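Long-range contact in chromosomal replication initiator protein DnaA (Aquifex aeolicus, PDB 1L8Q), which binds and hydrolyses ATP and, in its ATP form, probably assembles on the chromosomal origin to start DNA replication: residues D2-I14 with G49-K63. Numbering follows the deposited sequence.
Sequences DFLNPKYTLENFI and GKTHLLQAAGNEAKK. With MG (magnesium ion), chain B; ADP (adenosine-5'-diphosphate), chain C.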
ATOM      1  N   ASP A   2       0.655  24.055   7.637  1.00 42.23           N
ATOM      2  CA  ASP A   2       1.698  23.143   7.053  1.00 42.71           C
ATOM      3  C   ASP A   2       1.241  21.674   6.948  1.00 42.33           C
ATOM      4  O   ASP A   2       1.536  20.998   5.971  1.00 42.42           O
ATOM      5  CB  ASP A   2       3.037  23.263   7.804  1.00 42.68           C
ATOM      6  CG  ASP A   2       2.970  22.727   9.208  1.00 43.29           C
ATOM      7  OD1 ASP A   2       2.239  21.746   9.435  1.00 44.02           O
ATOM      8  OD2 ASP A   2       3.636  23.210  10.148  1.00 44.52           O
ATOM      9  N   PHE A   3       0.522  21.200   7.960  1.00 41.97           N
ATOM     10  CA  PHE A   3      -0.081  19.863   7.938  1.00 41.37           C
ATOM     11  C   PHE A   3       0.880  18.747   8.308  1.00 40.03           C
ATOM     12  O   PHE A   3       0.673  17.603   7.956  1.00 40.16           O
ATOM     13  CB  PHE A   3      -0.766  19.596   6.588  1.00 42.05           C
ATOM     14  CG  PHE A   3      -1.744  20.663   6.199  1.00 44.44           C
ATOM     15  CD1 PHE A   3      -1.343  21.736   5.419  1.00 46.86           C
ATOM     16  CD2 PHE A   3      -3.059  20.618   6.653  1.00 46.15           C
ATOM     17  CE1 PHE A   3      -2.235  22.742   5.077  1.00 49.12           C
ATOM     18  CE2 PHE A   3      -3.960  21.615   6.319  1.00 47.84           C
ATOM     19  CZ  PHE A   3      -3.548  22.687   5.533  1.00 49.40           C
ATOM     20  N   LEU A   4       1.909  19.081   9.058  1.00 38.51           N
ATOM     21  CA  LEU A   4       2.861  18.089   9.486  1.00 37.06           C
ATOM     22  C   LEU A   4       2.442  17.397  10.783  1.00 36.72           C
ATOM     23  O   LEU A   4       1.910  18.025  11.696  1.00 36.70           O
ATOM     24  CB  LEU A   4       4.228  18.730   9.647  1.00 36.69           C
ATOM     25  CG  LEU A   4       4.814  19.295   8.359  1.00 36.00           C
ATOM     26  CD1 LEU A   4       5.962  20.230   8.663  1.00 35.19           C
ATOM     27  CD2 LEU A   4       5.258  18.172   7.441  1.00 34.16           C
ATOM     28  N   ASN A   5       2.697  16.093  10.852  1.00 36.08           N
ATOM     29  CA  ASN A   5       2.432  15.288  12.037  1.00 35.18           C
ATOM     30  C   ASN A   5       3.760  15.004  12.733  1.00 34.93           C
ATOM     31  O   ASN A   5       4.558  14.193  12.268  1.00 34.96           O
ATOM     32  CB  ASN A   5       1.778  13.975  11.620  1.00 35.24           C
ATOM     33  CG  ASN A   5       1.080  13.274  12.765  1.00 34.37           C
ATOM     34  OD1 ASN A   5      -0.139  13.148  12.768  1.00 34.87           O
ATOM     35  ND2 ASN A   5       1.851  12.795  13.727  1.00 31.59           N
ATOM     36  N   PRO A   6       3.999  15.678  13.843  1.00 34.44           N
ATOM     37  CA  PRO A   6       5.278  15.580  14.551  1.00 33.99           C
ATOM     38  C   PRO A   6       5.793  14.160  14.757  1.00 33.35           C
ATOM     39  O   PRO A   6       7.006  13.997  14.890  1.00 33.33           O
ATOM     40  CB  PRO A   6       4.971  16.219  15.906  1.00 33.99           C
ATOM     41  CG  PRO A   6       3.898  17.193  15.617  1.00 34.50           C
ATOM     42  CD  PRO A   6       3.063  16.593  14.507  1.00 34.64           C
ATOM     43  N   LYS A   7       4.910  13.162  14.772  1.00 32.45           N
ATOM     44  CA  LYS A   7       5.319  11.784  15.079  1.00 31.97           C
ATOM     45  C   LYS A   7       6.319  11.163  14.085  1.00 31.21           C
ATOM     46  O   LYS A   7       7.035  10.238  14.428  1.00 31.00           O
ATOM     47  CB  LYS A   7       4.099  10.868  15.247  1.00 32.12           C
ATOM     48  CG  LYS A   7       3.625  10.201  13.965  1.00 33.95           C
ATOM     49  CD  LYS A   7       2.352   9.377  14.179  1.00 36.30           C
ATOM     50  CE  LYS A   7       1.828   8.814  12.845  1.00 38.68           C
ATOM     51  NZ  LYS A   7       0.623   7.942  13.016  1.00 39.74           N
ATOM     52  N   TYR A   8       6.356  11.673  12.859  1.00 30.44           N
ATOM     53  CA  TYR A   8       7.278  11.156  11.850  1.00 29.55           C
ATOM     54  C   TYR A   8       8.590  11.904  11.926  1.00 28.87           C
ATOM     55  O   TYR A   8       8.610  13.115  11.724  1.00 28.87           O
ATOM     56  CB  TYR A   8       6.711  11.376  10.453  1.00 29.35           C
ATOM     57  CG  TYR A   8       5.372  10.740  10.158  1.00 29.20           C
ATOM     58  CD1 TYR A   8       5.239   9.365  10.049  1.00 28.23           C
ATOM     59  CD2 TYR A   8       4.251  11.528   9.910  1.00 28.47           C
ATOM     60  CE1 TYR A   8       4.022   8.794   9.729  1.00 28.08           C
ATOM     61  CE2 TYR A   8       3.040  10.968   9.591  1.00 27.53           C
ATOM     62  CZ  TYR A   8       2.927   9.605   9.497  1.00 27.91           C
ATOM     63  OH  TYR A   8       1.713   9.045   9.182  1.00 27.99           O
ATOM     64  N   THR A   9       9.693  11.210  12.187  1.00 27.94           N
ATOM     65  CA  THR A   9      10.979  11.891  12.177  1.00 27.70           C
ATOM     66  C   THR A   9      12.080  11.098  11.506  1.00 27.68           C
ATOM     67  O   THR A   9      12.022   9.869  11.423  1.00 27.74           O
ATOM     68  CB  THR A   9      11.425  12.287  13.599  1.00 28.15           C
ATOM     69  OG1 THR A   9      12.136  11.195  14.212  1.00 28.13           O
ATOM     70  CG2 THR A   9      10.214  12.523  14.521  1.00 27.63           C
ATOM     71  N   LEU A  10      13.099  11.810  11.039  1.00 27.55           N
ATOM     72  CA  LEU A  10      14.252  11.183  10.437  1.00 27.44           C
ATOM     73  C   LEU A  10      14.918  10.365  11.502  1.00 27.71           C
ATOM     74  O   LEU A  10      15.645   9.432  11.226  1.00 28.03           O
ATOM     75  CB  LEU A  10      15.239  12.233   9.943  1.00 27.19           C
ATOM     76  CG  LEU A  10      15.020  12.852   8.572  1.00 27.76           C
ATOM     77  CD1 LEU A  10      14.480  11.829   7.605  1.00 27.64           C
ATOM     78  CD2 LEU A  10      14.071  13.989   8.695  1.00 31.45           C
ATOM     79  N   GLU A  11      14.684  10.742  12.741  1.00 28.45           N
ATOM     80  CA  GLU A  11      15.318  10.061  13.848  1.00 29.03           C
ATOM     81  C   GLU A  11      14.638   8.721  14.176  1.00 28.47           C
ATOM     82  O   GLU A  11      15.298   7.782  14.622  1.00 28.01           O
ATOM     83  CB  GLU A  11      15.407  10.986  15.067  1.00 29.74           C
ATOM     84  CG  GLU A  11      15.830  12.418  14.715  1.00 32.28           C
ATOM     85  CD  GLU A  11      14.735  13.461  14.972  1.00 35.88           C
ATOM     86  OE1 GLU A  11      14.431  13.748  16.171  1.00 36.27           O
ATOM     87  OE2 GLU A  11      14.196  14.018  13.979  1.00 37.05           O
ATOM     88  N   ASN A  12      13.328   8.625  13.943  1.00 27.87           N
ATOM     89  CA  ASN A  12      12.654   7.343  14.128  1.00 27.47           C
ATOM     90  C   ASN A  12      12.385   6.605  12.832  1.00 27.10           C
ATOM     91  O   ASN A  12      11.571   5.691  12.790  1.00 27.30           O
ATOM     92  CB  ASN A  12      11.392   7.428  15.010  1.00 27.53           C
ATOM     93  CG  ASN A  12      10.394   8.475  14.536  1.00 28.61           C
ATOM     94  OD1 ASN A  12       9.774   9.150  15.354  1.00 28.06           O
ATOM     95  ND2 ASN A  12      10.223   8.603  13.212  1.00 30.41           N
ATOM     96  N   PHE A  13      13.060   7.018  11.767  1.00 26.65           N
ATOM     97  CA  PHE A  13      13.014   6.268  10.524  1.00 26.09           C
ATOM     98  C   PHE A  13      14.122   5.241  10.612  1.00 25.84           C
ATOM     99  O   PHE A  13      15.301   5.599  10.711  1.00 25.87           O
ATOM    100  CB  PHE A  13      13.243   7.184   9.319  1.00 26.20           C
ATOM    101  CG  PHE A  13      12.972   6.527   7.980  1.00 25.56           C
ATOM    102  CD1 PHE A  13      11.687   6.502   7.447  1.00 24.43           C
ATOM    103  CD2 PHE A  13      14.006   5.965   7.245  1.00 24.54           C
ATOM    104  CE1 PHE A  13      11.445   5.911   6.211  1.00 24.44           C
ATOM    105  CE2 PHE A  13      13.768   5.384   6.011  1.00 24.04           C
ATOM    106  CZ  PHE A  13      12.489   5.357   5.495  1.00 23.92           C
ATOM    107  N   ILE A  14      13.753   3.967  10.637  1.00 25.10           N
ATOM    108  CA  ILE A  14      14.751   2.910  10.653  1.00 24.54           C
ATOM    109  C   ILE A  14      15.281   2.677   9.239  1.00 24.16           C
ATOM    110  O   ILE A  14      14.525   2.654   8.282  1.00 23.97           O
ATOM    111  CB  ILE A  14      14.168   1.612  11.242  1.00 24.49           C
ATOM    112  CG1 ILE A  14      13.517   1.901  12.595  1.00 24.21           C
ATOM    113  CG2 ILE A  14      15.257   0.551  11.395  1.00 23.61           C
ATOM    114  CD1 ILE A  14      12.965   0.680  13.284  1.00 22.16           C
ATOM    115  N   GLY A  49       7.210   3.743   3.627  1.00 25.21           N
ATOM    116  CA  GLY A  49       7.979   4.836   4.197  1.00 25.33           C
ATOM    117  C   GLY A  49       7.832   6.191   3.518  1.00 25.48           C
ATOM    118  O   GLY A  49       8.371   7.190   4.002  1.00 26.05           O
ATOM    119  N   LYS A  50       7.103   6.239   2.408  1.00 24.90           N
ATOM    120  CA  LYS A  50       6.953   7.485   1.657  1.00 24.10           C
ATOM    121  C   LYS A  50       6.425   8.650   2.513  1.00 23.76           C
ATOM    122  O   LYS A  50       7.061   9.694   2.612  1.00 23.76           O
ATOM    123  CB  LYS A  50       6.078   7.267   0.404  1.00 23.67           C
ATOM    124  CG  LYS A  50       6.589   6.152  -0.502  1.00 22.61           C
ATOM    125  CD  LYS A  50       5.707   5.956  -1.741  1.00 20.58           C
ATOM    126  CE  LYS A  50       4.241   5.819  -1.367  1.00 20.10           C
ATOM    127  NZ  LYS A  50       3.903   4.511  -0.720  1.00 16.70           N
ATOM    128  N   THR A  51       5.277   8.469   3.145  1.00 23.41           N
ATOM    129  CA  THR A  51       4.694   9.562   3.894  1.00 23.33           C
ATOM    130  C   THR A  51       5.566   9.893   5.100  1.00 23.67           C
ATOM    131  O   THR A  51       5.846  11.049   5.399  1.00 23.77           O
ATOM    132  CB  THR A  51       3.263   9.222   4.311  1.00 23.37           C
ATOM    133  OG1 THR A  51       2.439   9.082   3.139  1.00 23.19           O
ATOM    134  CG2 THR A  51       2.617  10.398   5.065  1.00 23.39           C
ATOM    135  N   HIS A  52       6.023   8.867   5.778  1.00 24.06           N
ATOM    136  CA  HIS A  52       6.872   9.062   6.914  1.00 24.25           C
ATOM    137  C   HIS A  52       8.091   9.915   6.538  1.00 24.89           C
ATOM    138  O   HIS A  52       8.449  10.861   7.244  1.00 25.06           O
ATOM    139  CB  HIS A  52       7.321   7.706   7.437  1.00 24.01           C
ATOM    140  CG  HIS A  52       8.136   7.782   8.684  1.00 23.73           C
ATOM    141  ND1 HIS A  52       7.844   7.040   9.808  1.00 24.16           N
ATOM    142  CD2 HIS A  52       9.229   8.519   8.991  1.00 23.17           C
ATOM    143  CE1 HIS A  52       8.732   7.306  10.750  1.00 23.87           C
ATOM    144  NE2 HIS A  52       9.584   8.200  10.279  1.00 24.54           N
ATOM    145  N   LEU A  53       8.731   9.576   5.427  1.00 25.27           N
ATOM    146  CA  LEU A  53       9.937  10.269   5.018  1.00 25.72           C
ATOM    147  C   LEU A  53       9.649  11.724   4.609  1.00 26.19           C
ATOM    148  O   LEU A  53      10.406  12.639   4.977  1.00 26.27           O
ATOM    149  CB  LEU A  53      10.612   9.505   3.888  1.00 25.76           C
ATOM    150  CG  LEU A  53      12.062   9.792   3.540  1.00 25.35           C
ATOM    151  CD1 LEU A  53      12.937   9.679   4.764  1.00 25.71           C
ATOM    152  CD2 LEU A  53      12.503   8.798   2.489  1.00 25.01           C
ATOM    153  N   LEU A  54       8.571  11.947   3.859  1.00 26.03           N
ATOM    154  CA  LEU A  54       8.228  13.313   3.465  1.00 26.44           C
ATOM    155  C   LEU A  54       8.001  14.165   4.707  1.00 26.76           C
ATOM    156  O   LEU A  54       8.526  15.273   4.831  1.00 26.76           O
ATOM    157  CB  LEU A  54       6.974  13.337   2.601  1.00 26.29           C
ATOM    158  CG  LEU A  54       7.141  13.420   1.085  1.00 26.54           C
ATOM    159  CD1 LEU A  54       8.110  12.389   0.572  1.00 24.06           C
ATOM    160  CD2 LEU A  54       5.769  13.271   0.430  1.00 25.88           C
ATOM    161  N   GLN A  55       7.229  13.631   5.639  1.00 26.57           N
ATOM    162  CA  GLN A  55       6.888  14.384   6.814  1.00 27.14           C
ATOM    163  C   GLN A  55       8.059  14.564   7.771  1.00 26.86           C
ATOM    164  O   GLN A  55       8.132  15.557   8.503  1.00 26.73           O
ATOM    165  CB  GLN A  55       5.701  13.754   7.519  1.00 27.58           C
ATOM    166  CG  GLN A  55       4.477  13.695   6.653  1.00 30.30           C
ATOM    167  CD  GLN A  55       3.306  14.374   7.294  1.00 32.74           C
ATOM    168  OE1 GLN A  55       2.173  14.214   6.851  1.00 36.08           O
ATOM    169  NE2 GLN A  55       3.569  15.143   8.331  1.00 31.89           N
ATOM    170  N   ALA A  56       8.972  13.608   7.780  1.00 26.45           N
ATOM    171  CA  ALA A  56      10.142  13.752   8.625  1.00 26.18           C
ATOM    172  C   ALA A  56      11.014  14.877   8.069  1.00 26.46           C
ATOM    173  O   ALA A  56      11.566  15.665   8.832  1.00 26.99           O
ATOM    174  CB  ALA A  56      10.904  12.468   8.710  1.00 25.46           C
ATOM    175  N   ALA A  57      11.131  14.956   6.743  1.00 26.27           N
ATOM    176  CA  ALA A  57      11.877  16.042   6.120  1.00 26.43           C
ATOM    177  C   ALA A  57      11.240  17.374   6.488  1.00 26.36           C
ATOM    178  O   ALA A  57      11.923  18.305   6.888  1.00 26.44           O
ATOM    179  CB  ALA A  57      11.915  15.873   4.581  1.00 26.62           C
ATOM    180  N   GLY A  58       9.925  17.457   6.345  1.00 26.32           N
ATOM    181  CA  GLY A  58       9.215  18.676   6.643  1.00 26.72           C
ATOM    182  C   GLY A  58       9.429  19.098   8.079  1.00 27.31           C
ATOM    183  O   GLY A  58       9.715  20.257   8.358  1.00 27.45           O
ATOM    184  N   ASN A  59       9.300  18.160   9.003  1.00 27.65           N
ATOM    185  CA  ASN A  59       9.500  18.502  10.401  1.00 28.38           C
ATOM    186  C   ASN A  59      10.892  19.059  10.659  1.00 29.06           C
ATOM    187  O   ASN A  59      11.047  20.000  11.441  1.00 29.42           O
ATOM    188  CB  ASN A  59       9.205  17.318  11.320  1.00 28.10           C
ATOM    189  CG  ASN A  59       7.741  17.002  11.391  1.00 27.24           C
ATOM    190  OD1 ASN A  59       6.903  17.887  11.254  1.00 28.27           O
ATOM    191  ND2 ASN A  59       7.416  15.739  11.578  1.00 26.06           N
ATOM    192  N   GLU A  60      11.894  18.486   9.998  1.00 29.27           N
ATOM    193  CA  GLU A  60      13.261  18.960  10.118  1.00 30.32           C
ATOM    194  C   GLU A  60      13.390  20.377   9.598  1.00 31.03           C
ATOM    195  O   GLU A  60      13.910  21.259  10.289  1.00 31.04           O
ATOM    196  CB  GLU A  60      14.214  18.069   9.331  1.00 30.31           C
ATOM    197  CG  GLU A  60      15.110  17.205  10.178  1.00 32.16           C
ATOM    198  CD  GLU A  60      16.093  18.012  10.991  1.00 35.25           C
ATOM    199  OE1 GLU A  60      16.965  18.667  10.387  1.00 37.68           O
ATOM    200  OE2 GLU A  60      15.998  17.990  12.239  1.00 36.16           O
ATOM    201  N   ALA A  61      12.931  20.597   8.370  1.00 31.56           N
ATOM    202  CA  ALA A  61      13.051  21.907   7.761  1.00 32.44           C
ATOM    203  C   ALA A  61      12.346  22.963   8.617  1.00 33.10           C
ATOM    204  O   ALA A  61      12.785  24.114   8.692  1.00 33.18           O
ATOM    205  CB  ALA A  61      12.501  21.893   6.347  1.00 32.16           C
ATOM    206  N   LYS A  62      11.269  22.567   9.283  1.00 33.73           N
ATOM    207  CA  LYS A  62      10.523  23.518  10.091  1.00 35.04           C
ATOM    208  C   LYS A  62      11.260  23.807  11.385  1.00 35.20           C
ATOM    209  O   LYS A  62      11.336  24.947  11.838  1.00 34.96           O
ATOM    210  CB  LYS A  62       9.118  23.001  10.392  1.00 35.32           C
ATOM    211  CG  LYS A  62       8.229  24.047  11.011  1.00 37.18           C
ATOM    212  CD  LYS A  62       6.788  23.594  11.058  1.00 40.80           C
ATOM    213  CE  LYS A  62       6.563  22.644  12.214  1.00 43.00           C
ATOM    214  NZ  LYS A  62       5.121  22.567  12.570  1.00 44.48           N
ATOM    215  N   LYS A  63      11.805  22.756  11.973  1.00 35.71           N
ATOM    216  CA  LYS A  63      12.560  22.874  13.201  1.00 36.26           C
ATOM    217  C   LYS A  63      13.802  23.727  12.959  1.00 36.16           C
ATOM    218  O   LYS A  63      14.392  24.261  13.891  1.00 36.20           O
ATOM    219  CB  LYS A  63      12.928  21.478  13.719  1.00 36.47           C
ATOM    220  CG  LYS A  63      14.094  21.422  14.698  1.00 38.51           C
ATOM    221  CD  LYS A  63      14.237  20.017  15.292  1.00 41.95           C
ATOM    222  CE  LYS A  63      13.643  18.972  14.356  1.00 45.06           C
ATOM    223  NZ  LYS A  63      13.947  17.569  14.773  1.00 48.29           N
TER
HETATM  224 MG    MG B 401       1.842   7.350   2.490  1.00 24.54          MG
HETATM  225  PB  ADP C 400       3.514   4.843   2.808  1.00 22.20           P
HETATM  226  O1B ADP C 400       3.354   6.368   2.916  1.00 19.51           O
HETATM  227  O2B ADP C 400       4.607   4.399   1.881  1.00 21.62           O
HETATM  228  O3B ADP C 400       2.217   4.118   2.636  1.00 20.55           O
HETATM  229  PA  ADP C 400       3.999   5.380   5.452  1.00 22.36           P
HETATM  230  O1A ADP C 400       5.068   6.452   5.346  1.00 23.39           O
HETATM  231  O2A ADP C 400       2.592   5.950   5.523  1.00 20.72           O
HETATM  232  O3A ADP C 400       4.062   4.379   4.216  1.00 20.41           O
HETATM  233  O5' ADP C 400       4.312   4.431   6.691  1.00 21.50           O
HETATM  234  C5' ADP C 400       3.412   3.401   7.058  1.00 21.08           C
HETATM  235  C4' ADP C 400       3.676   3.126   8.517  1.00 20.95           C
HETATM  236  O4' ADP C 400       4.890   2.364   8.669  1.00 20.73           O
HETATM  237  C3' ADP C 400       3.910   4.435   9.239  1.00 20.11           C
HETATM  238  O3' ADP C 400       3.412   4.234  10.554  1.00 24.08           O
HETATM  239  C2' ADP C 400       5.417   4.552   9.256  1.00 19.34           C
HETATM  240  O2' ADP C 400       5.967   5.357  10.285  1.00 14.03           O
HETATM  241  C1' ADP C 400       5.866   3.122   9.389  1.00 20.09           C
HETATM  242  N9  ADP C 400       7.180   3.021   8.742  1.00 23.14           N
HETATM  243  C8  ADP C 400       7.418   2.959   7.411  1.00 23.98           C
HETATM  244  N7  ADP C 400       8.763   2.877   7.177  1.00 25.13           N
HETATM  245  C5  ADP C 400       9.384   2.908   8.361  1.00 24.21           C
HETATM  246  C6  ADP C 400      10.777   2.863   8.828  1.00 23.56           C
HETATM  247  N6  ADP C 400      11.801   2.771   7.964  1.00 23.63           N
HETATM  248  N1  ADP C 400      11.001   2.916  10.146  1.00 25.50           N
HETATM  249  C2  ADP C 400       9.994   3.001  11.039  1.00 24.49           C
HETATM  250  N3  ADP C 400       8.699   3.041  10.673  1.00 24.82           N
HETATM  251  C4  ADP C 400       8.345   3.003   9.385  1.00 24.18           C
HETATM  252  O   HOH W   1       0.776   5.821   1.373  1.00 17.95           O
HETATM  253  O   HOH W   2       2.298   8.100   0.500  1.00 24.06           O
HETATM  254  O   HOH W   3       0.823   6.695   3.845  1.00 10.80           O
HETATM  255  O   HOH W   4       0.123   8.372   1.855  1.00 19.25           O
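The side-chain amide nitrogen of N59 shows how one helix side chain can hold a turn of an irregular segment: N59 ND2 donates to Y8 O over 2.9 Å, in the plane of that carbonyl, and more weakly to N5 O, the carbonyl that opens the type I turn N5–Y8. One helical turn back, A56 turns its methyl against the T9 backbone, and L10 CD2 reaches A56 CB at 3.5 Å. Nearer the nucleotide, H52 is wedged between two aromatic edges. With CG anti to the backbone N (chi1 -176°), its ring swings out from helix 50-63; the edge of Y8 meets one face in an offset edge-to-face pair, and the edge of F13 meets the other, its plane at 66° to the imidazole. H52 NE2 donates to T9 O over 3.2 Å; the oxygen lies in the imidazole plane, while the nitrogen stands above the plane of the T9 carbonyl. H52 ND1 shares a 2.6 Å hydrogen bond with ADP O2'. Bonds at both ring nitrogens probably fix its rotation. Putting an alanine at H52 would probably leave T9 O and the ribose hydroxyl without this partner and open a gap between Y8 and F13. F13 itself lies between L53 CD1 over one face and ADP N6 over the other. Farther along the helix, D2 OD2 pairs with K62 NZ at 2.9 Å, closing the contact near strand 68-72. I14 reads the adenine edge through backbone bonds to N1 and N6, whereas G49–H52 donate amides to the phosphates and T51 OG1, also hydrogen-bonded to D105, binds magnesium: a loop at the start of the AAA+ region folded over the Walker A helix, completing the nucleotide site of an AAA+ ATPase.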